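Local coordinates for protein Ton_1535 (PDB 3ZPJ) that is of unknown function and folds as an alpha-solenoid of stacked helices interrupted by a left-handed helical turn, at residues A[122-134]-A[167-180]. Numbering follows the deposited sequence.
Sequences YHLAIAGYPDNAL and KAGDTLPSNEAMDF
Lys167 lays the aliphatic part of its side chain against the ring of Tyr122, its CG coming within 3.4 Å of Tyr122 CE1. With CG anti to the backbone N (chi1 171°) and a bend at chi2, the methylenes follow the tyrosine toward its hydroxyl, and the long chain lets the ammonium stay at the exposed surface. One residue on, Ala168 packs methyl to methyl on Ala125, CB to CB 3.8 Å; two alanines suit a place where helices 110-126 and 151-170 come close, Ala168 and Tyr122 being nearest neighbours in the backbone.

Thr171 turns OG1 back to Ala168 O, a 2.8 Å bond made in the carbonyl plane on a lone pair. The same oxygen also accepts from Thr171 N. With its hydroxyl thus engaged, Thr171 offers Ile126 CD1 a small, partly apolar surface. Leu172, buried, brings CD2 near Ala125 O (4.1 Å) and CD1 near Pro130 CB (4.3 Å), while its own carbonyl is held by Arg219.

Beyond Pro173, the N-cap, the axes of the short segments 130-134 and 174-180 run almost parallel (2°) and approach to 10.4 Å. Glu176 sets its carboxylate carbon beside Pro130 CG; the compact proline ring gives it and Phe180 an apolar wall. Asp179, an exposed residue, lays CB against Leu134 CD1 at 3.5 Å, with OD2 still near that methyl. Phe180 buries the most surface here: its flat ring takes Leu134 CD2 over one face, a CH-pi contact 3.9 Å from the centroid and 13° off the normal, while Ala133 CB and Pro130 O line the edge.

The turn between helices 110-126 and 130-146 thus meets that between helices 151-170 and 174-190 through apolar and CH-pi contacts, so cohesion depends on shape fit and hydrophobic burial.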
ATOM      1  N   TYR A 122      -2.116  10.459  -8.705  1.00 36.23           N
ATOM      2  CA  TYR A 122      -2.109  10.269  -7.264  1.00 32.74           C
ATOM      3  C   TYR A 122      -3.531  10.354  -6.742  1.00 36.46           C
ATOM      4  O   TYR A 122      -3.922   9.546  -5.881  1.00 32.13           O
ATOM      5  CB  TYR A 122      -1.213  11.288  -6.564  1.00 36.19           C
ATOM      6  CG  TYR A 122      -1.427  11.347  -5.070  1.00 40.15           C
ATOM      7  CD1 TYR A 122      -0.857  10.396  -4.236  1.00 42.53           C
ATOM      8  CD2 TYR A 122      -2.206  12.345  -4.492  1.00 29.36           C
ATOM      9  CE1 TYR A 122      -1.050  10.431  -2.876  1.00 34.68           C
ATOM     10  CE2 TYR A 122      -2.418  12.377  -3.129  1.00 32.78           C
ATOM     11  CZ  TYR A 122      -1.823  11.423  -2.325  1.00 37.76           C
ATOM     12  OH  TYR A 122      -2.006  11.454  -0.961  1.00 44.42           O
ATOM     13  N   HIS A 123      -4.316  11.299  -7.282  1.00 28.51           N
ATOM     14  CA  HIS A 123      -5.720  11.417  -6.873  1.00 29.28           C
ATOM     15  C   HIS A 123      -6.570  10.220  -7.290  1.00 32.36           C
ATOM     16  O   HIS A 123      -7.435   9.767  -6.528  1.00 29.96           O
ATOM     17  CB  HIS A 123      -6.328  12.758  -7.271  1.00 30.81           C
ATOM     18  CG  HIS A 123      -5.796  13.889  -6.454  1.00 35.28           C
ATOM     19  ND1 HIS A 123      -6.279  14.186  -5.198  1.00 34.11           N
ATOM     20  CD2 HIS A 123      -4.782  14.756  -6.681  1.00 41.71           C
ATOM     21  CE1 HIS A 123      -5.596  15.199  -4.696  1.00 37.82           C
ATOM     22  NE2 HIS A 123      -4.683  15.564  -5.573  1.00 40.58           N
ATOM     23  N   LEU A 124      -6.280   9.666  -8.461  1.00 31.36           N
ATOM     24  CA  LEU A 124      -6.948   8.450  -8.889  1.00 30.91           C
ATOM     25  C   LEU A 124      -6.694   7.309  -7.895  1.00 31.11           C
ATOM     26  O   LEU A 124      -7.575   6.490  -7.638  1.00 35.49           O
ATOM     27  CB  LEU A 124      -6.474   8.050 -10.281  1.00 26.49           C
ATOM     28  CG  LEU A 124      -7.136   8.790 -11.441  1.00 36.71           C
ATOM     29  CD1 LEU A 124      -6.334   8.537 -12.704  1.00 25.84           C
ATOM     30  CD2 LEU A 124      -8.600   8.325 -11.611  1.00 31.73           C
ATOM     31  N   ALA A 125      -5.492   7.260  -7.338  1.00 32.03           N
ATOM     32  CA  ALA A 125      -5.163   6.211  -6.364  1.00 32.78           C
ATOM     33  C   ALA A 125      -5.874   6.441  -5.045  1.00 33.65           C
ATOM     34  O   ALA A 125      -6.444   5.513  -4.487  1.00 43.74           O
ATOM     35  CB  ALA A 125      -3.666   6.108  -6.143  1.00 29.54           C
ATOM     36  N   ILE A 126      -5.837   7.676  -4.552  1.00 44.26           N
ATOM     37  CA  ILE A 126      -6.593   8.068  -3.357  1.00 39.36           C
ATOM     38  C   ILE A 126      -8.070   7.717  -3.524  1.00 42.47           C
ATOM     39  O   ILE A 126      -8.733   7.295  -2.579  1.00 49.04           O
ATOM     40  CB  ILE A 126      -6.486   9.594  -3.086  1.00 47.41           C
ATOM     41  CG1 ILE A 126      -5.065   9.997  -2.723  1.00 44.91           C
ATOM     42  CG2 ILE A 126      -7.413  10.015  -1.987  1.00 54.54           C
ATOM     43  CD1 ILE A 126      -4.325   8.989  -1.930  1.00 46.81           C
ATOM     44  N   ALA A 127      -8.573   7.875  -4.743  1.00 43.73           N
ATOM     45  CA  ALA A 127      -9.981   7.615  -5.074  1.00 34.21           C
ATOM     46  C   ALA A 127     -10.347   6.136  -5.023  1.00 38.84           C
ATOM     47  O   ALA A 127     -11.519   5.778  -5.105  1.00 47.17           O
ATOM     48  CB  ALA A 127     -10.276   8.157  -6.459  1.00 39.39           C
ATOM     49  N   GLY A 128      -9.344   5.272  -4.911  1.00 42.98           N
ATOM     50  CA  GLY A 128      -9.590   3.847  -4.958  1.00 39.23           C
ATOM     51  C   GLY A 128      -9.630   3.281  -6.369  1.00 36.24           C
ATOM     52  O   GLY A 128     -10.308   2.295  -6.620  1.00 40.10           O
ATOM     53  N   TYR A 129      -8.891   3.891  -7.289  1.00 40.95           N
ATOM     54  CA  TYR A 129      -8.852   3.430  -8.677  1.00 42.42           C
ATOM     55  C   TYR A 129      -7.414   3.124  -9.063  1.00 42.37           C
ATOM     56  O   TYR A 129      -6.821   3.817  -9.882  1.00 40.96           O
ATOM     57  CB  TYR A 129      -9.403   4.500  -9.621  1.00 36.81           C
ATOM     58  CG  TYR A 129     -10.781   5.008  -9.274  1.00 46.00           C
ATOM     59  CD1 TYR A 129     -11.727   4.171  -8.713  1.00 47.78           C
ATOM     60  CD2 TYR A 129     -11.142   6.328  -9.528  1.00 50.81           C
ATOM     61  CE1 TYR A 129     -12.991   4.623  -8.411  1.00 51.19           C
ATOM     62  CE2 TYR A 129     -12.404   6.789  -9.231  1.00 56.56           C
ATOM     63  CZ  TYR A 129     -13.328   5.929  -8.672  1.00 55.78           C
ATOM     64  OH  TYR A 129     -14.597   6.369  -8.370  1.00 51.86           O
ATOM     65  N   PRO A 130      -6.838   2.080  -8.465  1.00 52.48           N
ATOM     66  CA  PRO A 130      -5.402   1.852  -8.630  1.00 47.35           C
ATOM     67  C   PRO A 130      -4.992   1.564 -10.075  1.00 43.96           C
ATOM     68  O   PRO A 130      -3.953   2.059 -10.512  1.00 39.29           O
ATOM     69  CB  PRO A 130      -5.141   0.644  -7.739  1.00 44.25           C
ATOM     70  CG  PRO A 130      -6.466  -0.034  -7.638  1.00 44.51           C
ATOM     71  CD  PRO A 130      -7.462   1.061  -7.611  1.00 48.66           C
ATOM     72  N   ASP A 131      -5.789   0.795 -10.805  1.00 37.77           N
ATOM     73  CA  ASP A 131      -5.429   0.487 -12.176  1.00 38.19           C
ATOM     74  C   ASP A 131      -5.404   1.740 -13.058  1.00 40.23           C
ATOM     75  O   ASP A 131      -4.473   1.904 -13.845  1.00 43.41           O
ATOM     76  CB  ASP A 131      -6.342  -0.594 -12.754  1.00 45.67           C
ATOM     77  CG  ASP A 131      -6.233  -1.904 -11.994  1.00 58.87           C
ATOM     78  OD1 ASP A 131      -5.254  -2.643 -12.230  1.00 64.22           O
ATOM     79  OD2 ASP A 131      -7.117  -2.192 -11.158  1.00 63.79           O
ATOM     80  N   ASN A 132      -6.401   2.621 -12.923  1.00 37.24           N
ATOM     81  CA  ASN A 132      -6.397   3.883 -13.678  1.00 43.80           C
ATOM     82  C   ASN A 132      -5.200   4.740 -13.291  1.00 40.48           C
ATOM     83  O   ASN A 132      -4.566   5.370 -14.135  1.00 47.68           O
ATOM     84  CB  ASN A 132      -7.675   4.696 -13.441  1.00 39.88           C
ATOM     85  CG  ASN A 132      -8.896   4.040 -14.021  1.00 56.97           C
ATOM     86  OD1 ASN A 132      -9.239   2.916 -13.659  1.00 62.91           O
ATOM     87  ND2 ASN A 132      -9.573   4.742 -14.918  1.00 64.43           N
ATOM     88  N   ALA A 133      -4.915   4.770 -11.999  1.00 26.53           N
ATOM     89  CA  ALA A 133      -3.813   5.552 -11.492  1.00 28.59           C
ATOM     90  C   ALA A 133      -2.505   5.161 -12.173  1.00 37.97           C
ATOM     91  O   ALA A 133      -1.779   6.028 -12.658  1.00 52.11           O
ATOM     92  CB  ALA A 133      -3.706   5.384 -10.001  1.00 27.78           C
ATOM     93  N   LEU A 134      -2.213   3.862 -12.221  1.00 35.73           N
ATOM     94  CA  LEU A 134      -0.986   3.380 -12.859  1.00 36.64           C
ATOM     95  C   LEU A 134      -0.889   3.813 -14.312  1.00 37.67           C
ATOM     96  O   LEU A 134       0.167   4.244 -14.783  1.00 39.60           O
ATOM     97  CB  LEU A 134      -0.902   1.862 -12.813  1.00 39.73           C
ATOM     98  CG  LEU A 134      -0.282   1.239 -11.572  1.00 50.03           C
ATOM     99  CD1 LEU A 134      -0.119  -0.251 -11.808  1.00 51.58           C
ATOM    100  CD2 LEU A 134       1.056   1.893 -11.290  1.00 54.79           C
ATOM    101  N   LYS A 167       3.906   7.480  -2.488  1.00 32.76           N
ATOM    102  CA  LYS A 167       2.852   7.890  -1.565  1.00 27.97           C
ATOM    103  C   LYS A 167       1.520   7.203  -1.907  1.00 23.96           C
ATOM    104  O   LYS A 167       0.750   6.849  -1.018  1.00 34.91           O
ATOM    105  CB  LYS A 167       2.711   9.416  -1.510  1.00 35.52           C
ATOM    106  CG  LYS A 167       1.494   9.923  -0.726  1.00 35.90           C
ATOM    107  CD  LYS A 167       1.839  10.269   0.694  1.00 37.21           C
ATOM    108  CE  LYS A 167       0.629  10.855   1.445  1.00 33.72           C
ATOM    109  NZ  LYS A 167       0.474  12.341   1.364  1.00 38.34           N
ATOM    110  N   ALA A 168       1.268   6.997  -3.191  1.00 27.91           N
ATOM    111  CA  ALA A 168       0.092   6.249  -3.619  1.00 32.07           C
ATOM    112  C   ALA A 168       0.159   4.844  -3.042  1.00 32.85           C
ATOM    113  O   ALA A 168      -0.782   4.370  -2.401  1.00 33.18           O
ATOM    114  CB  ALA A 168       0.025   6.194  -5.141  1.00 28.43           C
ATOM    115  N   GLY A 169       1.291   4.191  -3.273  1.00 24.74           N
ATOM    116  CA  GLY A 169       1.548   2.893  -2.680  1.00 38.34           C
ATOM    117  C   GLY A 169       1.253   2.848  -1.189  1.00 33.32           C
ATOM    118  O   GLY A 169       0.531   1.967  -0.723  1.00 41.64           O
ATOM    119  N   ASP A 170       1.796   3.806  -0.443  1.00 30.39           N
ATOM    120  CA  ASP A 170       1.583   3.871   0.993  1.00 29.33           C
ATOM    121  C   ASP A 170       0.105   3.938   1.387  1.00 33.35           C
ATOM    122  O   ASP A 170      -0.254   3.579   2.511  1.00 35.70           O
ATOM    123  CB  ASP A 170       2.314   5.070   1.601  1.00 34.84           C
ATOM    124  CG  ASP A 170       3.817   4.869   1.664  1.00 37.62           C
ATOM    125  OD1 ASP A 170       4.292   3.708   1.614  1.00 41.46           O
ATOM    126  OD2 ASP A 170       4.522   5.887   1.761  1.00 30.76           O
ATOM    127  N   THR A 171      -0.754   4.396   0.483  1.00 31.99           N
ATOM    128  CA  THR A 171      -2.160   4.544   0.852  1.00 31.49           C
ATOM    129  C   THR A 171      -2.965   3.330   0.454  1.00 29.42           C
ATOM    130  O   THR A 171      -4.157   3.284   0.716  1.00 32.59           O
ATOM    131  CB  THR A 171      -2.837   5.800   0.223  1.00 35.54           C
ATOM    132  OG1 THR A 171      -2.958   5.624  -1.192  1.00 37.22           O
ATOM    133  CG2 THR A 171      -2.025   7.067   0.513  1.00 29.23           C
ATOM    134  N   LEU A 172      -2.321   2.365  -0.204  1.00 34.02           N
ATOM    135  CA  LEU A 172      -3.017   1.192  -0.730  1.00 27.23           C
ATOM    136  C   LEU A 172      -2.736  -0.071   0.063  1.00 36.51           C
ATOM    137  O   LEU A 172      -1.722  -0.170   0.754  1.00 35.90           O
ATOM    138  CB  LEU A 172      -2.619   0.957  -2.186  1.00 27.33           C
ATOM    139  CG  LEU A 172      -3.107   2.043  -3.139  1.00 31.76           C
ATOM    140  CD1 LEU A 172      -2.486   1.861  -4.522  1.00 34.87           C
ATOM    141  CD2 LEU A 172      -4.629   2.059  -3.222  1.00 30.44           C
ATOM    142  N   PRO A 173      -3.642  -1.049  -0.026  1.00 40.32           N
ATOM    143  CA  PRO A 173      -3.304  -2.359   0.533  1.00 44.05           C
ATOM    144  C   PRO A 173      -2.182  -3.016  -0.284  1.00 37.29           C
ATOM    145  O   PRO A 173      -1.989  -2.669  -1.467  1.00 36.84           O
ATOM    146  CB  PRO A 173      -4.614  -3.145   0.394  1.00 44.35           C
ATOM    147  CG  PRO A 173      -5.331  -2.483  -0.759  1.00 36.90           C
ATOM    148  CD  PRO A 173      -4.999  -1.019  -0.601  1.00 36.51           C
ATOM    149  N   SER A 174      -1.465  -3.949   0.345  1.00 32.14           N
ATOM    150  CA  SER A 174      -0.285  -4.592  -0.244  1.00 34.86           C
ATOM    151  C   SER A 174      -0.488  -5.073  -1.681  1.00 32.80           C
ATOM    152  O   SER A 174       0.368  -4.838  -2.531  1.00 36.06           O
ATOM    153  CB  SER A 174       0.224  -5.767   0.623  1.00 35.27           C
ATOM    154  OG  SER A 174       0.841  -5.327   1.831  1.00 34.00           O
ATOM    155  N   ASN A 175      -1.601  -5.744  -1.970  1.00 34.50           N
ATOM    156  CA  ASN A 175      -1.744  -6.311  -3.312  1.00 40.83           C
ATOM    157  C   ASN A 175      -1.834  -5.210  -4.362  1.00 36.42           C
ATOM    158  O   ASN A 175      -1.314  -5.343  -5.461  1.00 40.20           O
ATOM    159  CB  ASN A 175      -2.936  -7.264  -3.418  1.00 30.24           C
ATOM    160  CG  ASN A 175      -4.246  -6.577  -3.146  1.00 39.74           C
ATOM    161  OD1 ASN A 175      -4.325  -5.668  -2.326  1.00 45.98           O
ATOM    162  ND2 ASN A 175      -5.284  -6.999  -3.840  1.00 45.09           N
ATOM    163  N   GLU A 176      -2.468  -4.106  -4.002  1.00 39.48           N
ATOM    164  CA  GLU A 176      -2.583  -2.996  -4.928  1.00 45.09           C
ATOM    165  C   GLU A 176      -1.339  -2.122  -4.899  1.00 46.19           C
ATOM    166  O   GLU A 176      -0.957  -1.564  -5.918  1.00 47.20           O
ATOM    167  CB  GLU A 176      -3.855  -2.195  -4.643  1.00 36.89           C
ATOM    168  CG  GLU A 176      -5.129  -3.007  -4.898  1.00 31.58           C
ATOM    169  CD  GLU A 176      -6.377  -2.337  -4.331  1.00 44.29           C
ATOM    170  OE1 GLU A 176      -6.252  -1.252  -3.707  1.00 47.65           O
ATOM    171  OE2 GLU A 176      -7.485  -2.899  -4.508  1.00 46.13           O
ATOM    172  N   ALA A 177      -0.681  -2.047  -3.744  1.00 37.87           N
ATOM    173  CA  ALA A 177       0.457  -1.144  -3.578  1.00 32.62           C
ATOM    174  C   ALA A 177       1.703  -1.575  -4.342  1.00 32.30           C
ATOM    175  O   ALA A 177       2.542  -0.744  -4.711  1.00 35.20           O
ATOM    176  CB  ALA A 177       0.782  -0.966  -2.097  1.00 31.12           C
ATOM    177  N   MET A 178       1.814  -2.872  -4.599  1.00 37.95           N
ATOM    178  CA  MET A 178       3.060  -3.431  -5.111  1.00 29.64           C
ATOM    179  C   MET A 178       3.543  -2.787  -6.424  1.00 34.47           C
ATOM    180  O   MET A 178       4.707  -2.419  -6.545  1.00 40.57           O
ATOM    181  CB  MET A 178       2.973  -4.973  -5.232  1.00 28.77           C
ATOM    182  CG  MET A 178       4.342  -5.651  -5.103  1.00 35.87           C
ATOM    183  SD  MET A 178       5.030  -5.565  -3.411  1.00 31.96           S
ATOM    184  CE  MET A 178       3.779  -6.573  -2.602  1.00 26.22           C
ATOM    185  N   ASP A 179       2.653  -2.621  -7.391  1.00 34.59           N
ATOM    186  CA  ASP A 179       3.056  -2.061  -8.683  1.00 33.82           C
ATOM    187  C   ASP A 179       3.578  -0.611  -8.597  1.00 32.07           C
ATOM    188  O   ASP A 179       4.483  -0.226  -9.331  1.00 41.80           O
ATOM    189  CB  ASP A 179       1.903  -2.163  -9.657  1.00 31.78           C
ATOM    190  CG  ASP A 179       1.745  -3.563 -10.227  1.00 41.96           C
ATOM    191  OD1 ASP A 179       2.747  -4.307 -10.225  1.00 40.35           O
ATOM    192  OD2 ASP A 179       0.629  -3.907 -10.681  1.00 48.14           O
ATOM    193  N   PHE A 180       3.013   0.166  -7.681  1.00 27.20           N
ATOM    194  CA  PHE A 180       3.417   1.548  -7.457  1.00 28.48           C
ATOM    195  C   PHE A 180       4.815   1.584  -6.867  1.00 32.65           C
ATOM    196  O   PHE A 180       5.667   2.374  -7.282  1.00 32.22           O
ATOM    197  CB  PHE A 180       2.424   2.243  -6.515  1.00 29.91           C
ATOM    198  CG  PHE A 180       1.037   2.351  -7.087  1.00 37.37           C
ATOM    199  CD1 PHE A 180       0.158   1.279  -7.016  1.00 38.02           C
ATOM    200  CD2 PHE A 180       0.628   3.508  -7.738  1.00 36.43           C
ATOM    201  CE1 PHE A 180      -1.106   1.357  -7.569  1.00 38.29           C
ATOM    202  CE2 PHE A 180      -0.636   3.592  -8.294  1.00 36.17           C
ATOM    203  CZ  PHE A 180      -1.513   2.517  -8.204  1.00 30.64           C
TER